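Local atomic coordinates of HutD (Pseudomonas fluorescens, PDB entry 5FCC), a protein that is of unknown molecular function but, as a bicupin of the HutD/Ves family, probably takes part in regulating histidine utilisation. Residues 31-36 with 46-51; 61-66 with 117-122; 69-74 with 91-96; 145-150 with 159-164. All blocks are in the same frame, centred on the assembly; numbering follows the deposited sequence.

Contact 1. Residues 31-36 with 46-51; sequences TEEITR and GWRLSI
E33 and R48 meet through one carboxylate oxygen, E33 OE1, which takes R48 NE at 2.6 Å and R48 NH2 at 2.8 Å. The extended arginine chain brings the guanidinium in edge-on, its plane 23° from that of the carboxylate; NE arrives on the syn side and NH2 nearly along the C-O bond. R36 adds a second side-on grip from above the carboxylate plane, its NH2 reaching E33 OE1 at 2.8 Å while its NE goes to OE2. Three N-H groups thus hold OE1, and its charge probably lets R36 NH2 sit over a face of the R48 guanidinium. A glutamine in place of E33 would probably leave the two arginines crowded together without their offsetting charge. W14 of the second subunit packs on E33 and R36.

The backbones form a beta hairpin in a cupin sheet, antiparallel with a classic beta bulge. I34 N binds L49 O at 3.1 Å, T35 N reaches the same oxygen weakly, and L49 N returns to T35 O at 2.8 Å. On the E32 side of the bulge, E32 N meets I51 O at 2.7 Å.

T35 CG2 lies beside L49 CD2 on the face of I51; I34, at the bulge, points toward the partner strand, its CD1 3.9 Å from I51 CG1. The W47 indole covers the R36 backbone with one face. T35 turns its hydroxyl to Q168.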
# COMPACT_ATOMS: atom_id res chain seq x y z
N THR A 31 -9.07 -2.66 3.61
CA THR A 31 -8.60 -2.97 2.28
C THR A 31 -7.27 -3.68 2.42
O THR A 31 -6.38 -3.20 3.12
CB THR A 31 -8.46 -1.72 1.42
OG1 THR A 31 -9.74 -1.10 1.29
CG2 THR A 31 -7.92 -2.06 0.03
N GLU A 32 -7.17 -4.85 1.81
CA GLU A 32 -5.91 -5.54 1.66
C GLU A 32 -5.31 -5.19 0.31
O GLU A 32 -5.92 -5.46 -0.74
CB GLU A 32 -6.06 -7.04 1.79
CG GLU A 32 -6.70 -7.46 3.07
CD GLU A 32 -7.14 -8.91 3.03
OE1 GLU A 32 -6.29 -9.82 2.88
OE2 GLU A 32 -8.37 -9.10 3.11
N GLU A 33 -4.12 -4.58 0.34
CA GLU A 33 -3.38 -4.28 -0.87
C GLU A 33 -2.87 -5.57 -1.46
O GLU A 33 -2.34 -6.42 -0.74
CB GLU A 33 -2.22 -3.34 -0.55
CG GLU A 33 -1.28 -3.14 -1.72
CD GLU A 33 -1.82 -2.09 -2.68
OE1 GLU A 33 -2.88 -1.46 -2.37
OE2 GLU A 33 -1.17 -1.89 -3.72
N ILE A 34 -3.06 -5.74 -2.77
CA ILE A 34 -2.45 -6.87 -3.45
C ILE A 34 -1.24 -6.34 -4.20
O ILE A 34 -0.11 -6.78 -3.98
CB ILE A 34 -3.43 -7.55 -4.42
CG1 ILE A 34 -4.64 -8.13 -3.67
CG2 ILE A 34 -2.70 -8.59 -5.22
CD1 ILE A 34 -5.64 -8.90 -4.61
N THR A 35 -1.48 -5.42 -5.13
CA THR A 35 -0.40 -4.88 -5.93
C THR A 35 -0.96 -3.70 -6.72
O THR A 35 -2.18 -3.61 -6.93
CB THR A 35 0.21 -5.95 -6.86
OG1 THR A 35 1.28 -5.41 -7.63
CG2 THR A 35 -0.84 -6.48 -7.83
N ARG A 36 -0.10 -2.78 -7.11
CA ARG A 36 -0.55 -1.62 -7.86
C ARG A 36 0.56 -1.26 -8.82
O ARG A 36 1.68 -1.77 -8.70
CB ARG A 36 -0.90 -0.46 -6.94
CG ARG A 36 0.29 0.10 -6.16
CD ARG A 36 -0.10 1.28 -5.34
NE ARG A 36 -0.99 0.88 -4.27
CZ ARG A 36 -1.43 1.70 -3.34
NH1 ARG A 36 -1.06 2.98 -3.34
NH2 ARG A 36 -2.24 1.24 -2.41
N GLY A 46 -1.80 4.11 -11.55
CA GLY A 46 -2.65 4.02 -12.72
C GLY A 46 -3.62 2.85 -12.61
O GLY A 46 -4.68 2.85 -13.24
N TRP A 47 -3.25 1.83 -11.84
CA TRP A 47 -4.17 0.75 -11.54
C TRP A 47 -3.79 0.15 -10.20
O TRP A 47 -2.65 0.31 -9.72
CB TRP A 47 -4.15 -0.32 -12.62
CG TRP A 47 -2.82 -0.93 -12.92
CD1 TRP A 47 -1.97 -0.61 -13.96
CD2 TRP A 47 -2.19 -1.99 -12.19
NE1 TRP A 47 -0.85 -1.43 -13.93
CE2 TRP A 47 -0.96 -2.28 -12.85
CE3 TRP A 47 -2.55 -2.73 -11.08
CZ2 TRP A 47 -0.08 -3.25 -12.38
CZ3 TRP A 47 -1.68 -3.70 -10.62
CH2 TRP A 47 -0.47 -3.97 -11.28
N ARG A 48 -4.74 -0.59 -9.62
CA ARG A 48 -4.55 -1.22 -8.33
C ARG A 48 -5.44 -2.46 -8.22
O ARG A 48 -6.57 -2.46 -8.68
CB ARG A 48 -4.87 -0.21 -7.22
CG ARG A 48 -4.66 -0.76 -5.83
CD ARG A 48 -5.28 0.17 -4.83
NE ARG A 48 -4.96 -0.31 -3.49
CZ ARG A 48 -5.58 0.13 -2.40
NH1 ARG A 48 -6.54 1.04 -2.52
NH2 ARG A 48 -5.22 -0.35 -1.21
N LEU A 49 -4.89 -3.53 -7.65
CA LEU A 49 -5.65 -4.68 -7.22
C LEU A 49 -5.69 -4.69 -5.71
O LEU A 49 -4.67 -4.44 -5.05
CB LEU A 49 -5.03 -5.98 -7.70
CG LEU A 49 -5.50 -6.55 -9.01
CD1 LEU A 49 -5.54 -5.49 -10.02
CD2 LEU A 49 -4.53 -7.59 -9.40
N SER A 50 -6.86 -5.00 -5.16
CA SER A 50 -6.98 -5.07 -3.71
C SER A 50 -8.19 -5.92 -3.38
O SER A 50 -9.07 -6.14 -4.23
CB SER A 50 -7.12 -3.69 -3.10
OG SER A 50 -8.36 -3.10 -3.47
N ILE A 51 -8.22 -6.43 -2.16
CA ILE A 51 -9.40 -7.07 -1.59
C ILE A 51 -9.99 -6.12 -0.57
O ILE A 51 -9.29 -5.69 0.36
CB ILE A 51 -9.08 -8.41 -0.95
CG1 ILE A 51 -8.48 -9.35 -1.99
CG2 ILE A 51 -10.35 -9.00 -0.31
CD1 ILE A 51 -7.83 -10.54 -1.32

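Contact 2. Residues 61-66 with 117-122; sequences SSFAGY and NLIYSP. With NA (sodium ion), chain G.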
# COMPACT_ATOMS: atom_id res chain seq x y z
N SER A 61 -15.71 5.21 -1.42
CA SER A 61 -14.87 6.31 -1.85
C SER A 61 -15.01 6.51 -3.36
O SER A 61 -15.24 5.56 -4.12
CB SER A 61 -13.41 6.04 -1.47
OG SER A 61 -13.33 5.65 -0.11
N SER A 62 -14.92 7.76 -3.79
CA SER A 62 -14.96 8.10 -5.20
C SER A 62 -13.54 8.28 -5.72
O SER A 62 -12.63 8.66 -4.98
CB SER A 62 -15.77 9.38 -5.43
OG SER A 62 -17.14 9.15 -5.16
N PHE A 63 -13.35 7.97 -7.00
CA PHE A 63 -12.03 7.98 -7.63
C PHE A 63 -12.22 8.54 -9.03
O PHE A 63 -12.35 7.79 -10.00
CB PHE A 63 -11.39 6.59 -7.66
CG PHE A 63 -11.16 5.96 -6.32
CD1 PHE A 63 -12.18 5.27 -5.67
CD2 PHE A 63 -9.90 6.01 -5.71
CE1 PHE A 63 -11.95 4.67 -4.44
CE2 PHE A 63 -9.67 5.42 -4.48
CZ PHE A 63 -10.70 4.75 -3.84
N ALA A 64 -12.24 9.86 -9.13
CA ALA A 64 -12.54 10.47 -10.42
C ALA A 64 -11.49 10.09 -11.45
O ALA A 64 -10.31 9.95 -11.12
CB ALA A 64 -12.63 11.99 -10.31
N GLY A 65 -11.93 9.92 -12.69
CA GLY A 65 -11.02 9.48 -13.73
C GLY A 65 -10.54 8.05 -13.61
O GLY A 65 -9.61 7.66 -14.32
N TYR A 66 -11.13 7.24 -12.72
CA TYR A 66 -10.79 5.82 -12.60
C TYR A 66 -12.01 4.96 -12.88
O TYR A 66 -13.12 5.30 -12.47
CB TYR A 66 -10.24 5.49 -11.21
CG TYR A 66 -8.83 6.00 -11.07
CD1 TYR A 66 -8.60 7.33 -10.78
CD2 TYR A 66 -7.74 5.17 -11.29
CE1 TYR A 66 -7.32 7.85 -10.69
CE2 TYR A 66 -6.44 5.66 -11.19
CZ TYR A 66 -6.24 7.01 -10.89
OH TYR A 66 -4.97 7.51 -10.81
N ASN A 117 -11.14 -6.10 -5.92
CA ASN A 117 -11.25 -4.77 -6.50
C ASN A 117 -10.18 -4.57 -7.56
O ASN A 117 -8.98 -4.64 -7.26
CB ASN A 117 -11.08 -3.66 -5.45
CG ASN A 117 -12.32 -3.43 -4.61
OD1 ASN A 117 -13.30 -4.17 -4.69
ND2 ASN A 117 -12.25 -2.43 -3.73
N LEU A 118 -10.61 -4.26 -8.78
CA LEU A 118 -9.75 -3.70 -9.80
C LEU A 118 -10.14 -2.24 -9.96
O LEU A 118 -11.33 -1.92 -10.01
CB LEU A 118 -9.88 -4.40 -11.15
CG LEU A 118 -9.28 -3.62 -12.32
CD1 LEU A 118 -7.72 -3.46 -12.17
CD2 LEU A 118 -9.66 -4.29 -13.63
N ILE A 119 -9.14 -1.37 -10.04
CA ILE A 119 -9.36 0.02 -10.40
C ILE A 119 -8.28 0.38 -11.39
O ILE A 119 -7.13 -0.05 -11.24
CB ILE A 119 -9.36 0.94 -9.15
CG1 ILE A 119 -9.73 2.36 -9.55
CG2 ILE A 119 -7.99 0.91 -8.42
CD1 ILE A 119 -10.11 3.26 -8.40
N TYR A 120 -8.64 1.15 -12.42
CA TYR A 120 -7.60 1.64 -13.31
C TYR A 120 -8.04 2.95 -13.93
O TYR A 120 -9.23 3.29 -13.97
CB TYR A 120 -7.24 0.62 -14.40
CG TYR A 120 -8.40 0.43 -15.36
CD1 TYR A 120 -9.46 -0.41 -15.04
CD2 TYR A 120 -8.46 1.14 -16.55
CE1 TYR A 120 -10.55 -0.55 -15.89
CE2 TYR A 120 -9.54 1.01 -17.40
CZ TYR A 120 -10.57 0.15 -17.08
OH TYR A 120 -11.62 0.05 -17.94
N SER A 121 -7.05 3.68 -14.41
CA SER A 121 -7.26 4.95 -15.07
C SER A 121 -7.45 4.65 -16.54
O SER A 121 -6.50 4.19 -17.19
CB SER A 121 -6.04 5.86 -14.86
OG SER A 121 -6.07 6.92 -15.79
N PRO A 122 -8.64 4.86 -17.12
CA PRO A 122 -8.79 4.59 -18.56
C PRO A 122 -7.89 5.45 -19.42
O PRO A 122 -7.46 5.02 -20.50
CB PRO A 122 -10.28 4.88 -18.82
CG PRO A 122 -10.96 4.65 -17.52
CD PRO A 122 -9.93 5.13 -16.47
NA NA G . -4.39 9.34 -9.33
O HOH W 1 -8.81 8.20 -17.00
O HOH W 2 -6.73 9.00 -14.44
O HOH W 3 -6.53 9.71 -8.18
O HOH W 4 -4.07 10.41 -7.07
O HOH W 5 -4.23 7.21 -8.05
O HOH W 6 -5.01 10.89 -10.97
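Y66 has the largest share of this contact, laying its CB and one flank of its ring along I119 and S121. Its CB rests on I119 CG1 at 3.6 Å, while farther along the ring CE2 meets S121 CB at 3.7 Å; the backbone of S121 closes in on the same flank, with its N 3.5 Å from Y66 CD2. A tyrosine suits this place because the ring is apolar where it packs and polar at its far end: Y66 OH binds a sodium ion at 2.4 Å, and four waters and the backbone O of E43 complete six ligands.

F63 to Y66 form a type II beta turn, closed by Y66 N to F63 O at 3.0 Å, in the connection between strands 58-60 and 67-74 of the N-terminal cupin domain; G65 sits at the turn position whose positive phi favours glycine.

I119 works from the last part of strand 113-120. Its CG1 lies anti to the backbone N (chi1 -174°) and CD1 continues the extended chain, which carries the terminal methyl between two aromatic residues. There CD1 touches Y66 CB and stands over the face of F63, a CH-pi contact 4.0 Å from the ring centroid. An alanine at I119 would probably open a gap against the face of F63 and remove a support of Y66.

The O of G65 faces P122 CD and is tied to S121 through water. One water donates to G65 O at 2.8 Å and also bonds S121 OG, and a second links the same two atoms, lying 2.6 Å from S121 OG.

Contact 3. Residues 69-74 with 91-96; sequences VITVIQ and LPLQPF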
# COMPACT_ATOMS: atom_id res chain seq x y z
N VAL A 69 -13.87 -2.22 -11.28
CA VAL A 69 -14.53 -3.49 -11.50
C VAL A 69 -14.38 -4.25 -10.21
O VAL A 69 -13.26 -4.60 -9.82
CB VAL A 69 -13.93 -4.27 -12.67
CG1 VAL A 69 -14.75 -5.53 -12.89
CG2 VAL A 69 -13.90 -3.41 -13.92
N ILE A 70 -15.48 -4.52 -9.54
CA ILE A 70 -15.42 -5.22 -8.27
C ILE A 70 -16.22 -6.50 -8.38
O ILE A 70 -17.16 -6.63 -9.17
CB ILE A 70 -15.94 -4.34 -7.12
CG1 ILE A 70 -17.43 -4.09 -7.31
CG2 ILE A 70 -15.18 -3.02 -7.15
CD1 ILE A 70 -18.13 -3.50 -6.09
N THR A 71 -15.80 -7.47 -7.57
CA THR A 71 -16.36 -8.80 -7.61
C THR A 71 -16.44 -9.31 -6.19
O THR A 71 -15.42 -9.33 -5.49
CB THR A 71 -15.49 -9.75 -8.43
OG1 THR A 71 -15.26 -9.22 -9.74
CG2 THR A 71 -16.18 -11.09 -8.51
N VAL A 72 -17.63 -9.76 -5.78
CA VAL A 72 -17.73 -10.44 -4.49
C VAL A 72 -16.95 -11.74 -4.57
O VAL A 72 -17.24 -12.59 -5.42
CB VAL A 72 -19.20 -10.70 -4.13
CG1 VAL A 72 -19.25 -11.58 -2.92
CG2 VAL A 72 -19.93 -9.40 -3.88
N ILE A 73 -15.99 -11.93 -3.66
CA ILE A 73 -15.24 -13.18 -3.58
C ILE A 73 -15.45 -13.94 -2.29
O ILE A 73 -14.99 -15.09 -2.20
CB ILE A 73 -13.73 -12.96 -3.80
CG1 ILE A 73 -13.14 -12.00 -2.75
CG2 ILE A 73 -13.47 -12.46 -5.21
CD1 ILE A 73 -11.60 -11.86 -2.94
N GLN A 74 -16.11 -13.35 -1.30
CA GLN A 74 -16.48 -14.02 -0.06
C GLN A 74 -17.74 -13.37 0.45
O GLN A 74 -17.93 -12.16 0.31
CB GLN A 74 -15.38 -13.93 1.00
CG GLN A 74 -15.12 -15.20 1.78
CD GLN A 74 -13.88 -15.03 2.67
OE1 GLN A 74 -14.00 -14.52 3.78
NE2 GLN A 74 -12.69 -15.40 2.16
N LEU A 91 -23.71 -10.91 -6.90
CA LEU A 91 -23.58 -12.27 -6.45
C LEU A 91 -22.12 -12.68 -6.46
O LEU A 91 -21.31 -12.09 -7.18
CB LEU A 91 -24.39 -13.18 -7.35
CG LEU A 91 -25.88 -13.14 -7.00
CD1 LEU A 91 -26.70 -13.75 -8.13
CD2 LEU A 91 -26.12 -13.90 -5.70
N PRO A 92 -21.76 -13.70 -5.69
CA PRO A 92 -20.37 -14.15 -5.68
C PRO A 92 -19.85 -14.34 -7.10
O PRO A 92 -20.51 -14.96 -7.94
CB PRO A 92 -20.44 -15.48 -4.93
CG PRO A 92 -21.67 -15.32 -4.04
CD PRO A 92 -22.62 -14.48 -4.79
N LEU A 93 -18.67 -13.77 -7.36
CA LEU A 93 -17.91 -13.94 -8.60
C LEU A 93 -18.59 -13.32 -9.80
O LEU A 93 -18.23 -13.63 -10.94
CB LEU A 93 -17.57 -15.41 -8.89
CG LEU A 93 -16.68 -16.09 -7.86
CD1 LEU A 93 -16.29 -17.45 -8.35
CD2 LEU A 93 -15.42 -15.26 -7.59
N GLN A 94 -19.57 -12.45 -9.60
CA GLN A 94 -20.12 -11.71 -10.72
C GLN A 94 -19.49 -10.35 -10.76
O GLN A 94 -19.84 -9.49 -9.94
CB GLN A 94 -21.65 -11.59 -10.61
CG GLN A 94 -22.29 -12.95 -10.41
CD GLN A 94 -21.84 -13.99 -11.42
OE1 GLN A 94 -22.03 -13.79 -12.62
NE2 GLN A 94 -21.21 -15.09 -10.96
N PRO A 95 -18.61 -10.06 -11.70
CA PRO A 95 -17.95 -8.76 -11.70
C PRO A 95 -18.95 -7.65 -12.03
O PRO A 95 -19.91 -7.84 -12.77
CB PRO A 95 -16.87 -8.91 -12.78
CG PRO A 95 -17.42 -10.03 -13.69
CD PRO A 95 -18.24 -10.91 -12.84
N PHE A 96 -18.72 -6.49 -11.42
CA PHE A 96 -19.56 -5.32 -11.63
C PHE A 96 -18.66 -4.13 -11.89
O PHE A 96 -17.78 -3.84 -11.08
CB PHE A 96 -20.45 -5.06 -10.40
CG PHE A 96 -21.25 -3.83 -10.55
CD1 PHE A 96 -22.34 -3.81 -11.40
CD2 PHE A 96 -20.91 -2.67 -9.88
CE1 PHE A 96 -23.08 -2.67 -11.57
CE2 PHE A 96 -21.64 -1.51 -10.06
CZ PHE A 96 -22.73 -1.52 -10.91
O HOH W 7 -19.96 -9.69 -7.34
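An edge of the larger N-terminal cupin sheet is built here, where I70 on strand 67-74 pairs with F96, the first residue of outermost strand 96-99. They form an antiparallel hydrogen-bonded pair, with I70 N to F96 O at 2.9 Å and F96 N to I70 O at 2.7 Å. P95, with no N-H to give, precedes this pair and lies alongside V69 and T71, its CB against V69 CG1.

Between strand 87-90 and P95 the chain makes a type II beta turn from L91 to Q94, closed by Q94 N to L91 O at 3.0 Å. P92 fits the first inner corner, where the proline ring already fixes phi; L93 takes the second, with a positive phi (67°) more often found in glycine. The turn still reaches the strand directly, L93 N donating to V72 O at 2.7 Å in the carbonyl plane. Where the backbones part, a water satisfies three backbone groups: it accepts from V72 N at 2.8 Å and donates to L91 O and to Q94 O.

T71 packs against both halves of the loop. With its hydroxyl anti to the carbonyl carbon (chi1 -54°), OG1 lies by P95 CB and bonds the indole N-H of W131, while the methyl CG2 presses on L93 CA at 3.3 Å, a close, somewhat squeezed approach. The L93 side chain crosses I73 at about a right angle, CD2 to I73 CG2 at 4.2 Å, and W131 packs on L93 as well.

Contact 4. Residues 145-150 with 159-164; sequences VLVFSV and EKLGHH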
# COMPACT_ATOMS: atom_id res chain seq x y z
N VAL A 145 0.05 -8.84 -16.72
CA VAL A 145 -0.97 -9.86 -16.61
C VAL A 145 -1.03 -10.29 -15.17
O VAL A 145 0.01 -10.61 -14.56
CB VAL A 145 -0.70 -11.05 -17.54
CG1 VAL A 145 -1.82 -12.09 -17.37
CG2 VAL A 145 -0.63 -10.58 -18.97
N LEU A 146 -2.22 -10.26 -14.60
CA LEU A 146 -2.43 -10.66 -13.22
C LEU A 146 -3.44 -11.79 -13.18
O LEU A 146 -4.40 -11.82 -13.96
CB LEU A 146 -2.89 -9.49 -12.39
CG LEU A 146 -1.91 -8.33 -12.47
CD1 LEU A 146 -2.61 -7.10 -12.92
CD2 LEU A 146 -1.36 -8.13 -11.07
N VAL A 147 -3.18 -12.75 -12.31
CA VAL A 147 -4.06 -13.88 -12.15
C VAL A 147 -4.34 -13.94 -10.67
O VAL A 147 -3.42 -14.14 -9.87
CB VAL A 147 -3.43 -15.17 -12.64
CG1 VAL A 147 -4.41 -16.32 -12.51
CG2 VAL A 147 -2.97 -15.00 -14.05
N PHE A 148 -5.59 -13.73 -10.29
CA PHE A 148 -5.99 -13.69 -8.90
C PHE A 148 -6.79 -14.95 -8.61
O PHE A 148 -7.86 -15.16 -9.19
CB PHE A 148 -6.79 -12.42 -8.60
CG PHE A 148 -7.37 -12.40 -7.24
CD1 PHE A 148 -6.59 -12.11 -6.13
CD2 PHE A 148 -8.71 -12.71 -7.05
CE1 PHE A 148 -7.13 -12.13 -4.84
CE2 PHE A 148 -9.26 -12.70 -5.78
CZ PHE A 148 -8.46 -12.42 -4.67
N SER A 149 -6.26 -15.81 -7.72
CA SER A 149 -6.86 -17.11 -7.47
C SER A 149 -7.98 -17.04 -6.45
O SER A 149 -7.85 -16.41 -5.39
CB SER A 149 -5.80 -18.10 -6.97
OG SER A 149 -6.47 -19.20 -6.41
N VAL A 150 -9.09 -17.71 -6.74
CA VAL A 150 -10.09 -17.93 -5.71
C VAL A 150 -10.25 -19.41 -5.43
O VAL A 150 -11.30 -19.85 -5.01
CB VAL A 150 -11.44 -17.29 -6.07
CG1 VAL A 150 -11.33 -15.77 -6.02
CG2 VAL A 150 -11.87 -17.79 -7.41
N GLU A 159 3.80 -21.58 -11.59
CA GLU A 159 3.51 -21.27 -10.20
C GLU A 159 2.22 -21.96 -9.78
O GLU A 159 1.46 -22.47 -10.60
CB GLU A 159 3.43 -19.77 -9.97
CG GLU A 159 4.66 -18.99 -10.43
CD GLU A 159 5.90 -19.28 -9.59
OE1 GLU A 159 5.75 -19.76 -8.44
OE2 GLU A 159 7.03 -19.01 -10.08
N LYS A 160 2.00 -22.01 -8.47
CA LYS A 160 0.79 -22.57 -7.90
C LYS A 160 0.26 -21.51 -6.95
O LYS A 160 0.91 -21.18 -5.95
CB LYS A 160 1.03 -23.89 -7.16
CG LYS A 160 1.27 -25.10 -8.05
CD LYS A 160 1.08 -26.40 -7.26
CE LYS A 160 1.18 -27.64 -8.14
NZ LYS A 160 2.59 -27.99 -8.47
N LEU A 161 -0.90 -20.94 -7.30
CA LEU A 161 -1.50 -19.91 -6.49
C LEU A 161 -2.48 -20.58 -5.57
O LEU A 161 -3.28 -21.41 -6.02
CB LEU A 161 -2.23 -18.88 -7.36
CG LEU A 161 -1.42 -18.44 -8.56
CD1 LEU A 161 -2.26 -17.43 -9.42
CD2 LEU A 161 -0.15 -17.82 -8.07
N GLY A 162 -2.40 -20.25 -4.29
CA GLY A 162 -3.40 -20.65 -3.33
C GLY A 162 -4.48 -19.60 -3.23
O GLY A 162 -4.54 -18.65 -4.01
N HIS A 163 -5.32 -19.76 -2.21
CA HIS A 163 -6.49 -18.93 -1.99
C HIS A 163 -6.13 -17.45 -1.94
O HIS A 163 -5.42 -17.00 -1.04
CB HIS A 163 -7.19 -19.38 -0.71
CG HIS A 163 -8.48 -18.69 -0.42
ND1 HIS A 163 -9.67 -19.06 -0.99
CD2 HIS A 163 -8.76 -17.65 0.41
CE1 HIS A 163 -10.64 -18.29 -0.54
NE2 HIS A 163 -10.12 -17.42 0.32
N HIS A 164 -6.57 -16.69 -2.95
CA HIS A 164 -6.35 -15.25 -3.06
C HIS A 164 -4.90 -14.88 -3.30
O HIS A 164 -4.57 -13.68 -3.24
CB HIS A 164 -6.88 -14.49 -1.85
CG HIS A 164 -8.36 -14.66 -1.64
ND1 HIS A 164 -9.02 -14.18 -0.53
CD2 HIS A 164 -9.31 -15.24 -2.42
CE1 HIS A 164 -10.30 -14.48 -0.62
NE2 HIS A 164 -10.51 -15.12 -1.76
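S149 O receives the backbone N-H of H164 at 2.8 Å, a bent bond (131° at the hydrogen) that comes from above the carbonyl plane. The same oxygen lies in the plane of the H164 imidazole, at its edge, 3.5 Å from CD2, so that backbone and ring of one residue close round it. A chi1 of 164° swings S149 OG away from the backbone N; it points to G162 O at 3.1 Å and also pairs with A151 N just beyond the strand. A small hydroxyl side chain suits this spot: it can approach the loop carbonyl while its CB still packs on L161 CB.

The F148 and H164 rings are tilted by only 23° but slid apart, with centroids 5.3 Å from each other, so little overlap is left. What touches is the F148 tip: CZ meets H164 CD2 at 3.7 Å, and CE1 lies 3.4 Å from H164 O, which is hydrogen-bonded to the hydroxyl of Y19. H164 adopts a positive phi, and this turn of the chain brings its N-H and its ring to the end of the strand together. F148 in turn stacks on F116.

On the other side of the strand L161 reaches in at about a right angle to V147, its CD1 3.9 Å from V147 CG1. Strand 144-149 lies in a five-stranded antiparallel sheet and 159-161 at the margin of a four-stranded one, and apolar side chains closing between two such sheets are characteristic of the cupin beta-sandwich, here the C-terminal one of the protein.

Overall arrangement
Contacts 1, 2 and 3 share one six-stranded sheet. Strand 113-120 joins them: S50 O faces N117 N at 2.7 Å between contacts 1 and 2, and L118 O meets V69 N at 2.9 Å between contacts 2 and 3. Contact 4 lies in the C-terminal cupin domain, yet its F148 is met by I34 and I51 of contact 1 and by I73 of contact 3, with I34 CD1 3.6 Å from F148 CE1, so the two domains share an apolar seam. Contacts 2 and 4 do not touch, their centres about 22 Å apart on opposite sides of the chain's centre. The sodium at contact 2 is about 9 Å from the nearest atom of the R36 side chain.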